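Local structure of acetyltransferase, GNAT family (Colwellia psychrerythraea, 3IWG) at residues F5-I10 and K44-Y49; E139-Q144 and A224-T229; D115-F120 and V269-K274. The protein probably transfers acyl groups, most likely acetyl from acetyl-coenzyme A as in other members of the GNAT family. All blocks are in the same frame, centred on the assembly; numbering follows the deposited sequence.

Contact 1: residues F5-I10 and K44-Y49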
loop_
_atom_site.group_PDB
_atom_site.type_symbol
_atom_site.label_atom_id
_atom_site.label_comp_id
_atom_site.label_asym_id
_atom_site.label_seq_id
_atom_site.Cartn_x
_atom_site.Cartn_y
_atom_site.Cartn_z
ATOM N N PHE A 5 31.868 -7.870 -22.168
ATOM C CA PHE A 5 30.755 -7.557 -21.225
ATOM C C PHE A 5 31.179 -6.603 -20.122
ATOM O O PHE A 5 32.075 -6.923 -19.335
ATOM C CB PHE A 5 30.217 -8.824 -20.547
ATOM C CG PHE A 5 29.149 -9.530 -21.335
ATOM C CD1 PHE A 5 28.088 -8.812 -21.888
ATOM C CD2 PHE A 5 29.202 -10.918 -21.524
ATOM C CE1 PHE A 5 27.097 -9.441 -22.628
ATOM C CE2 PHE A 5 28.201 -11.571 -22.263
ATOM C CZ PHE A 5 27.144 -10.821 -22.820
ATOM N N LYS A 6 30.537 -5.440 -20.072
ATOM C CA LYS A 6 30.631 -4.552 -18.922
ATOM C C LYS A 6 29.324 -4.728 -18.094
ATOM O O LYS A 6 28.221 -4.686 -18.653
ATOM C CB LYS A 6 30.805 -3.077 -19.369
ATOM C CG LYS A 6 32.254 -2.502 -19.322
ATOM C CD LYS A 6 33.103 -2.745 -20.599
ATOM C CE LYS A 6 34.582 -2.231 -20.467
ATOM N NZ LYS A 6 34.774 -0.717 -20.522
ATOM N N ILE A 7 29.444 -4.948 -16.784
ATOM C CA ILE A 7 28.278 -4.880 -15.907
ATOM C C ILE A 7 28.212 -3.472 -15.320
ATOM O O ILE A 7 29.233 -2.927 -14.880
ATOM C CB ILE A 7 28.330 -5.938 -14.788
ATOM C CG1 ILE A 7 28.444 -7.340 -15.408
ATOM C CG2 ILE A 7 27.104 -5.810 -13.872
ATOM C CD1 ILE A 7 29.382 -8.300 -14.661
ATOM N N LYS A 8 27.013 -2.886 -15.342
ATOM C CA LYS A 8 26.773 -1.542 -14.802
ATOM C C LYS A 8 25.513 -1.602 -13.965
ATOM O O LYS A 8 24.585 -2.330 -14.264
ATOM C CB LYS A 8 26.569 -0.480 -15.907
ATOM C CG LYS A 8 27.812 0.087 -16.585
ATOM C CD LYS A 8 27.466 1.332 -17.513
ATOM C CE LYS A 8 28.396 1.402 -18.791
ATOM N NZ LYS A 8 28.575 2.758 -19.469
ATOM N N THR A 9 25.489 -0.812 -12.915
ATOM C CA THR A 9 24.343 -0.714 -12.048
ATOM C C THR A 9 23.274 0.040 -12.890
ATOM O O THR A 9 23.618 0.810 -13.786
ATOM C CB THR A 9 24.778 0.009 -10.735
ATOM O OG1 THR A 9 24.246 -0.667 -9.594
ATOM C CG2 THR A 9 24.375 1.463 -10.751
ATOM N N ILE A 10 21.993 -0.225 -12.661
ATOM C CA ILE A 10 20.936 0.456 -13.418
ATOM C C ILE A 10 19.976 1.186 -12.464
ATOM O O ILE A 10 19.372 0.546 -11.609
ATOM C CB ILE A 10 20.158 -0.558 -14.245
ATOM C CG1 ILE A 10 21.063 -1.078 -15.370
ATOM C CG2 ILE A 10 18.824 0.017 -14.746
ATOM C CD1 ILE A 10 20.465 -1.006 -16.755
ATOM N N LYS A 44 17.974 -4.900 -6.714
ATOM C CA LYS A 44 18.999 -4.108 -7.393
ATOM C C LYS A 44 19.159 -4.652 -8.808
ATOM O O LYS A 44 19.157 -5.858 -9.003
ATOM C CB LYS A 44 20.339 -4.192 -6.653
ATOM C CG LYS A 44 20.283 -3.813 -5.178
ATOM C CD LYS A 44 20.167 -2.284 -4.983
ATOM C CE LYS A 44 20.194 -1.882 -3.504
ATOM N NZ LYS A 44 20.017 -0.431 -3.358
ATOM N N HIS A 45 19.299 -3.772 -9.782
ATOM C CA HIS A 45 19.365 -4.196 -11.165
ATOM C C HIS A 45 20.678 -3.897 -11.776
ATOM O O HIS A 45 21.263 -2.891 -11.487
ATOM C CB HIS A 45 18.273 -3.554 -11.980
ATOM C CG HIS A 45 16.926 -4.126 -11.697
ATOM N ND1 HIS A 45 16.239 -4.914 -12.601
ATOM C CD2 HIS A 45 16.129 -4.015 -10.610
ATOM C CE1 HIS A 45 15.071 -5.258 -12.084
ATOM N NE2 HIS A 45 14.977 -4.729 -10.876
ATOM N N PHE A 46 21.161 -4.803 -12.607
ATOM C CA PHE A 46 22.378 -4.570 -13.355
ATOM C C PHE A 46 22.105 -4.861 -14.801
ATOM O O PHE A 46 21.269 -5.681 -15.150
ATOM C CB PHE A 46 23.550 -5.420 -12.848
ATOM C CG PHE A 46 23.794 -5.275 -11.391
ATOM C CD1 PHE A 46 24.709 -4.371 -10.913
ATOM C CD2 PHE A 46 23.078 -6.035 -10.490
ATOM C CE1 PHE A 46 24.903 -4.224 -9.549
ATOM C CE2 PHE A 46 23.273 -5.905 -9.132
ATOM C CZ PHE A 46 24.182 -5.007 -8.654
ATOM N N GLY A 47 22.825 -4.139 -15.629
ATOM C CA GLY A 47 22.772 -4.283 -17.060
ATOM C C GLY A 47 24.089 -4.814 -17.572
ATOM O O GLY A 47 25.163 -4.638 -16.956
ATOM N N PHE A 48 23.955 -5.494 -18.703
ATOM C CA PHE A 48 25.031 -6.151 -19.366
ATOM C C PHE A 48 25.203 -5.406 -20.691
ATOM O O PHE A 48 24.270 -5.262 -21.502
ATOM C CB PHE A 48 24.687 -7.621 -19.611
ATOM C CG PHE A 48 24.317 -8.402 -18.360
ATOM C CD1 PHE A 48 25.057 -8.278 -17.187
ATOM C CD2 PHE A 48 23.262 -9.310 -18.377
ATOM C CE1 PHE A 48 24.730 -9.016 -16.036
ATOM C CE2 PHE A 48 22.946 -10.056 -17.239
ATOM C CZ PHE A 48 23.687 -9.906 -16.074
ATOM N N TYR A 49 26.416 -4.923 -20.893
ATOM C CA TYR A 49 26.712 -3.984 -21.948
ATOM C C TYR A 49 27.785 -4.581 -22.820
ATOM O O TYR A 49 28.891 -4.900 -22.362
ATOM C CB TYR A 49 27.181 -2.662 -21.369
ATOM C CG TYR A 49 26.094 -1.863 -20.709
ATOM C CD1 TYR A 49 25.694 -2.136 -19.404
ATOM C CD2 TYR A 49 25.455 -0.834 -21.386
ATOM C CE1 TYR A 49 24.686 -1.387 -18.788
ATOM C CE2 TYR A 49 24.457 -0.078 -20.779
ATOM C CZ TYR A 49 24.084 -0.359 -19.482
ATOM O OH TYR A 49 23.121 0.400 -18.877
#
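Lys6 and Lys8 form hydrogen-bonded antiparallel pairs with Tyr49 and Gly47, the axes of strands 6-9 and 44-49 approaching to 4.6 Å with N-to-C directions 149° apart. Each pair is closed by two backbone bonds, the first by Lys6 N to Tyr49 O (2.9 Å) and its return. A fifth bond, Ile10 N to His45 O, continues the ladder. On one face, Ile7 and Phe48 lie alongside each other, CG1 of Ile7 meeting the ring edge at Phe48 CD1 (3.9 Å), while Ile7 CG2 packs on Phe46 CB (3.7 Å). Leu82 of helix 76-87 touches both Ile7 and Phe48. On the other face, Tyr49 CG stands anti to the carbonyl carbon (chi1 -72°), and the ring beyond it meets strand 6-9 through CE1, 3.6 Å from Lys8 CB. The Lys8 chain crosses it at about a right angle, with Lys8 CD over one ring face, 4.3 Å from the Tyr49 centroid, and Lys6 O at the ring edge. Ile10 folds over the bare backbone of Gly47, its CG1 3.5 Å from Gly47 N, and ends at Tyr49 OH. The two helices between the strands suit the beta-alpha-alpha-beta opening of a GNAT fold. Five backbone bonds thus hold the pairing, between an apolar face toward helix 76-87 and one where the methylenes of Lys8 lie across the Tyr49 ring.

Contact 2: residues E139-Q144 and A224-T229. With SO4 (sulfate ion), chain C.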
loop_
_atom_site.group_PDB
_atom_site.type_symbol
_atom_site.label_atom_id
_atom_site.label_comp_id
_atom_site.label_asym_id
_atom_site.label_seq_id
_atom_site.Cartn_x
_atom_site.Cartn_y
_atom_site.Cartn_z
ATOM N N GLU A 139 -22.493 -27.169 -4.875
ATOM C CA GLU A 139 -22.730 -25.928 -4.068
ATOM C C GLU A 139 -21.549 -24.904 -4.009
ATOM O O GLU A 139 -20.463 -25.218 -3.534
ATOM C CB GLU A 139 -23.219 -26.263 -2.613
ATOM C CG GLU A 139 -22.599 -27.532 -1.939
ATOM C CD GLU A 139 -22.337 -27.391 -0.410
ATOM O OE1 GLU A 139 -21.237 -27.853 0.058
ATOM O OE2 GLU A 139 -23.226 -26.843 0.304
HETATM N N MSE A 140 -21.824 -23.689 -4.492
HETATM C CA MSE A 140 -20.862 -22.597 -4.648
HETATM C C MSE A 140 -21.217 -21.465 -3.668
HETATM O O MSE A 140 -22.381 -21.017 -3.627
HETATM C CB MSE A 140 -20.908 -22.083 -6.091
HETATM C CG MSE A 140 -20.678 -20.556 -6.310
HETATM SE SE MSE A 140 -18.993 -20.008 -7.182
HETATM C CE MSE A 140 -19.506 -18.233 -7.889
ATOM N N ILE A 141 -20.224 -20.996 -2.902
ATOM C CA ILE A 141 -20.446 -19.933 -1.922
ATOM C C ILE A 141 -20.599 -18.581 -2.587
ATOM O O ILE A 141 -20.260 -18.412 -3.744
ATOM C CB ILE A 141 -19.281 -19.781 -0.928
ATOM C CG1 ILE A 141 -18.011 -19.283 -1.625
ATOM C CG2 ILE A 141 -19.032 -21.083 -0.167
ATOM C CD1 ILE A 141 -16.886 -18.937 -0.646
ATOM N N ASP A 142 -21.102 -17.618 -1.829
ATOM C CA ASP A 142 -21.154 -16.222 -2.275
ATOM C C ASP A 142 -20.142 -15.390 -1.471
ATOM O O ASP A 142 -20.197 -15.342 -0.254
ATOM C CB ASP A 142 -22.576 -15.639 -2.140
ATOM C CG ASP A 142 -22.761 -14.311 -2.941
ATOM O OD1 ASP A 142 -22.097 -14.087 -4.008
ATOM O OD2 ASP A 142 -23.574 -13.471 -2.481
HETATM N N MSE A 143 -19.193 -14.776 -2.157
HETATM C CA MSE A 143 -18.295 -13.827 -1.511
HETATM C C MSE A 143 -18.718 -12.412 -1.911
HETATM O O MSE A 143 -19.214 -12.192 -3.029
HETATM C CB MSE A 143 -16.847 -14.093 -1.902
HETATM C CG MSE A 143 -16.320 -15.423 -1.466
HETATM SE SE MSE A 143 -14.508 -15.700 -1.959
HETATM C CE MSE A 143 -13.731 -14.701 -0.469
ATOM N N GLN A 144 -18.547 -11.454 -0.993
ATOM C CA GLN A 144 -18.881 -10.067 -1.294
ATOM C C GLN A 144 -17.609 -9.223 -1.514
ATOM O O GLN A 144 -16.628 -9.344 -0.805
ATOM C CB GLN A 144 -19.827 -9.485 -0.235
ATOM C CG GLN A 144 -19.143 -8.979 1.048
ATOM C CD GLN A 144 -20.118 -8.441 2.152
ATOM O OE1 GLN A 144 -20.167 -7.224 2.399
ATOM N NE2 GLN A 144 -20.857 -9.357 2.840
ATOM N N ALA A 224 -11.266 -23.246 1.832
ATOM C CA ALA A 224 -10.323 -22.683 0.833
ATOM C C ALA A 224 -10.729 -23.178 -0.566
ATOM O O ALA A 224 -10.714 -22.412 -1.523
ATOM C CB ALA A 224 -8.889 -23.035 1.135
ATOM N N LYS A 225 -11.123 -24.445 -0.687
ATOM C CA LYS A 225 -11.539 -24.930 -1.980
ATOM C C LYS A 225 -12.643 -24.049 -2.558
ATOM O O LYS A 225 -12.588 -23.653 -3.722
ATOM C CB LYS A 225 -12.019 -26.351 -1.915
ATOM C CG LYS A 225 -12.459 -26.904 -3.254
ATOM C CD LYS A 225 -12.842 -28.382 -3.099
ATOM C CE LYS A 225 -13.316 -29.029 -4.452
ATOM N NZ LYS A 225 -14.801 -29.085 -4.672
ATOM N N LYS A 226 -13.631 -23.736 -1.724
ATOM C CA LYS A 226 -14.773 -23.001 -2.180
ATOM C C LYS A 226 -14.420 -21.585 -2.597
ATOM O O LYS A 226 -15.025 -21.031 -3.527
ATOM C CB LYS A 226 -15.820 -22.984 -1.095
ATOM C CG LYS A 226 -16.357 -24.355 -0.741
ATOM C CD LYS A 226 -17.796 -24.284 -0.306
ATOM C CE LYS A 226 -18.065 -24.576 1.170
ATOM N NZ LYS A 226 -18.733 -25.897 1.261
ATOM N N VAL A 227 -13.420 -21.023 -1.914
ATOM C CA VAL A 227 -13.000 -19.648 -2.148
ATOM C C VAL A 227 -12.314 -19.601 -3.496
ATOM O O VAL A 227 -12.623 -18.772 -4.337
ATOM C CB VAL A 227 -12.064 -19.119 -1.024
ATOM C CG1 VAL A 227 -11.475 -17.802 -1.380
ATOM C CG2 VAL A 227 -12.835 -18.992 0.257
ATOM N N LEU A 228 -11.407 -20.539 -3.699
ATOM C CA LEU A 228 -10.707 -20.655 -4.964
ATOM C C LEU A 228 -11.715 -20.844 -6.118
ATOM O O LEU A 228 -11.589 -20.215 -7.164
ATOM C CB LEU A 228 -9.723 -21.804 -4.883
ATOM C CG LEU A 228 -8.458 -21.458 -4.123
ATOM C CD1 LEU A 228 -7.634 -22.721 -3.892
ATOM C CD2 LEU A 228 -7.641 -20.486 -4.957
ATOM N N THR A 229 -12.744 -21.654 -5.903
ATOM C CA THR A 229 -13.735 -21.882 -6.937
ATOM C C THR A 229 -14.461 -20.590 -7.282
ATOM O O THR A 229 -14.653 -20.290 -8.446
ATOM C CB THR A 229 -14.736 -22.976 -6.537
ATOM O OG1 THR A 229 -14.002 -24.178 -6.257
ATOM C CG2 THR A 229 -15.732 -23.244 -7.666
HETATM S S SO4 C . -8.637 -25.287 4.437
HETATM O O1 SO4 C . -8.693 -25.483 5.889
HETATM O O2 SO4 C . -7.386 -24.639 4.022
HETATM O O3 SO4 C . -9.804 -24.518 4.094
HETATM O O4 SO4 C . -8.633 -26.563 3.677
HETATM O O HOH W 1 -17.470 -21.636 -4.137
#
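Ile141 and Lys226 pack together where the loop leading to strand 144-145 passes the N-terminal part of helix 223-237, the helix that in GNAT folds follows the pyrophosphate-binding turn for acetyl-CoA. Lys226 has the most surface buried. Its chain, bent at three torsions, crosses Ile141 obliquely, and Lys226 CD presses on Ile141 CG2 at 3.4 Å, tighter than ordinary carbon contact. Beyond this apolar length, NZ of Lys226 reaches OE1 of the exposed Glu139 in a salt bridge of 3.4 Å. Ile141 comes next in buried surface. Its CG1 stands between the backbone N and the carbonyl carbon (chi1 67°), which puts CG1 near Lys226 O, while CG2, anti to the carbonyl carbon, meets the lysine chain. A water links the two backbones, accepting from Ile141 N (3.1 Å) and donating to Lys226 O (2.6 Å), so the loop amide is tied to the helix without a direct bond. Val227, the third, turns two methyls to the loop: CG2 lies near Ile141 CD1, and CG1 meets the selenium of selenomethionine Met143 at 3.7 Å, the two side chains crossing at about a right angle. Tyr185 of strand 182-187 also touches Ile141 and Met143. At the start of the helix a sulfate, probably from the crystallisation liquor, occupies a position consistent with the coenzyme pyrophosphate site of relatives; besides Arg219 and Gly220, it is held by Ala224 N, which donates to sulfate O3 over 3.0 Å at 157°.

Contact 3: residues D115-F120 and V269-K274; sequences DNSATF and VQFEFK
Ala118 and Thr119 share Glu272 as their backbone partner. Among the hydrogen bonds, Ala118 N donates to Glu272 O at 2.8 Å, while Glu272 N returns a bond to Thr119 O at 3.0 Å. A third comes from a side chain: Lys274 NZ, on the last modelled residue, donates to Asp115 O (3.2 Å) in the carbonyl plane, at the C-terminal end of helix 107-116, where a positive charge would probably be favoured. Weaker CA-H...O contacts flank the strand pairing, such as Phe120 CA to Gln270 O. Apolar packing centres on Phe120: the edge of its ring meets Val269 CG1 at CD2 (3.7 Å), and its CB meets Phe271 CD1 at 3.7 Å. Val269 CG1 also lies over one face of the Phe271 ring. Among polar-apolar contacts, Ser117 OG sits in the plane of the Phe273 ring, at its edge, and against Phe271 CB (3.3 Å), a place that its bond to Cys113 O helps to fix. Thr119 OG1 touches Glu272 CG, whose carboxylate is bonded further on to Tyr65. Two residues facing one make a classic beta bulge, located where the chain leaves helix 107-116 and joins strand 117-129 to the C-terminal strand 262-273.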
loop_
_atom_site.group_PDB
_atom_site.type_symbol
_atom_site.label_atom_id
_atom_site.label_comp_id
_atom_site.label_asym_id
_atom_site.label_seq_id
_atom_site.Cartn_x
_atom_site.Cartn_y
_atom_site.Cartn_z
ATOM N N ASP A 115 23.738 -25.336 -13.824
ATOM C CA ASP A 115 25.177 -25.472 -14.113
ATOM C C ASP A 115 26.038 -25.036 -12.956
ATOM O O ASP A 115 27.076 -25.613 -12.679
ATOM C CB ASP A 115 25.601 -24.588 -15.329
ATOM C CG ASP A 115 25.083 -25.116 -16.701
ATOM O OD1 ASP A 115 24.628 -26.282 -16.759
ATOM O OD2 ASP A 115 25.152 -24.377 -17.726
ATOM N N ASN A 116 25.609 -23.993 -12.259
ATOM C CA ASN A 116 26.524 -23.333 -11.357
ATOM C C ASN A 116 26.210 -23.462 -9.905
ATOM O O ASN A 116 26.878 -22.832 -9.096
ATOM C CB ASN A 116 26.568 -21.862 -11.705
ATOM C CG ASN A 116 27.100 -21.634 -13.048
ATOM O OD1 ASN A 116 28.309 -21.607 -13.238
ATOM N ND2 ASN A 116 26.203 -21.444 -14.012
ATOM N N SER A 117 25.207 -24.253 -9.555
ATOM C CA SER A 117 24.764 -24.272 -8.153
ATOM C C SER A 117 25.234 -25.517 -7.444
ATOM O O SER A 117 25.434 -26.558 -8.063
ATOM C CB SER A 117 23.252 -24.163 -8.072
ATOM O OG SER A 117 22.826 -22.992 -8.748
ATOM N N ALA A 118 25.403 -25.393 -6.140
ATOM C CA ALA A 118 25.808 -26.514 -5.316
ATOM C C ALA A 118 24.562 -27.264 -4.868
ATOM O O ALA A 118 24.452 -28.469 -5.100
ATOM C CB ALA A 118 26.591 -26.027 -4.086
ATOM N N THR A 119 23.633 -26.557 -4.205
ATOM C CA THR A 119 22.461 -27.195 -3.607
ATOM C C THR A 119 21.178 -26.493 -3.994
ATOM O O THR A 119 21.176 -25.420 -4.638
ATOM C CB THR A 119 22.570 -27.267 -2.065
ATOM O OG1 THR A 119 22.713 -25.936 -1.541
ATOM C CG2 THR A 119 23.766 -28.176 -1.605
ATOM N N PHE A 120 20.069 -27.105 -3.631
ATOM C CA PHE A 120 18.815 -26.504 -3.902
ATOM C C PHE A 120 17.753 -26.959 -2.943
ATOM O O PHE A 120 17.866 -27.998 -2.318
ATOM C CB PHE A 120 18.360 -26.861 -5.306
ATOM C CG PHE A 120 17.647 -28.184 -5.374
ATOM C CD1 PHE A 120 18.340 -29.360 -5.223
ATOM C CD2 PHE A 120 16.258 -28.239 -5.517
ATOM C CE1 PHE A 120 17.667 -30.581 -5.243
ATOM C CE2 PHE A 120 15.597 -29.457 -5.535
ATOM C CZ PHE A 120 16.293 -30.615 -5.411
ATOM N N VAL A 269 12.403 -22.608 -7.386
ATOM C CA VAL A 269 13.452 -23.267 -6.664
ATOM C C VAL A 269 14.435 -22.236 -6.203
ATOM O O VAL A 269 14.718 -21.263 -6.926
ATOM C CB VAL A 269 14.180 -24.292 -7.606
ATOM C CG1 VAL A 269 15.335 -24.953 -6.889
ATOM C CG2 VAL A 269 13.194 -25.332 -8.207
ATOM N N GLN A 270 15.006 -22.479 -5.042
ATOM C CA GLN A 270 16.073 -21.667 -4.501
ATOM C C GLN A 270 17.346 -22.443 -4.615
ATOM O O GLN A 270 17.451 -23.498 -3.968
ATOM C CB GLN A 270 15.840 -21.381 -3.006
ATOM C CG GLN A 270 16.862 -20.439 -2.400
ATOM C CD GLN A 270 16.627 -20.148 -0.920
ATOM O OE1 GLN A 270 15.517 -20.312 -0.387
ATOM N NE2 GLN A 270 17.693 -19.752 -0.243
ATOM N N PHE A 271 18.302 -21.907 -5.388
ATOM C CA PHE A 271 19.632 -22.507 -5.621
ATOM C C PHE A 271 20.698 -21.777 -4.835
ATOM O O PHE A 271 20.635 -20.540 -4.709
ATOM C CB PHE A 271 20.035 -22.410 -7.090
ATOM C CG PHE A 271 19.313 -23.353 -7.985
ATOM C CD1 PHE A 271 19.633 -24.704 -7.995
ATOM C CD2 PHE A 271 18.331 -22.904 -8.841
ATOM C CE1 PHE A 271 18.980 -25.603 -8.827
ATOM C CE2 PHE A 271 17.665 -23.809 -9.704
ATOM C CZ PHE A 271 18.001 -25.163 -9.682
ATOM N N GLU A 272 21.654 -22.521 -4.287
ATOM C CA GLU A 272 22.786 -21.917 -3.591
ATOM C C GLU A 272 23.982 -22.102 -4.495
ATOM O O GLU A 272 24.170 -23.169 -5.061
ATOM C CB GLU A 272 23.067 -22.554 -2.232
ATOM C CG GLU A 272 21.863 -22.619 -1.256
ATOM C CD GLU A 272 21.314 -21.255 -0.834
ATOM O OE1 GLU A 272 22.134 -20.387 -0.472
ATOM O OE2 GLU A 272 20.065 -21.067 -0.853
ATOM N N PHE A 273 24.779 -21.051 -4.629
ATOM C CA PHE A 273 25.947 -21.082 -5.469
ATOM C C PHE A 273 27.191 -21.720 -4.848
ATOM O O PHE A 273 27.491 -21.581 -3.637
ATOM C CB PHE A 273 26.323 -19.679 -5.924
ATOM C CG PHE A 273 25.372 -19.087 -6.899
ATOM C CD1 PHE A 273 24.627 -19.897 -7.750
ATOM C CD2 PHE A 273 25.236 -17.706 -6.992
ATOM C CE1 PHE A 273 23.725 -19.351 -8.631
ATOM C CE2 PHE A 273 24.356 -17.142 -7.921
ATOM C CZ PHE A 273 23.591 -17.962 -8.737
ATOM N N LYS A 274 27.896 -22.421 -5.745
ATOM C CA LYS A 274 29.271 -22.841 -5.544
ATOM C C LYS A 274 30.160 -21.675 -6.032
ATOM O O LYS A 274 31.296 -21.480 -5.561
ATOM C CB LYS A 274 29.572 -24.181 -6.297
ATOM C CG LYS A 274 29.083 -24.276 -7.771
ATOM C CD LYS A 274 29.437 -25.625 -8.486
ATOM C CE LYS A 274 30.111 -25.403 -9.876
ATOM N NZ LYS A 274 29.674 -26.329 -10.970
#

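Contacts 1 and 3 are both strand pairings, their centres about 22 Å apart: the first pairs an outermost strand with its neighbour, the second an interior pair where strand 117-129 begins. Both depend on backbone hydrogen bonds, regular in contact 1 and interrupted by a bulge in contact 3. Apolar side chains gather on one face in contact 1, whereas in contact 3 Phe120 and Phe271 share one; helix 76-87 touches residues of each contact. Contact 2 lies on the opposite side of the chain's centre from either, nested in the loop that contact 3 closes. There a loop meets a helix through methyls, a salt bridge and one water. All three are partly buried, none being purely core or surface.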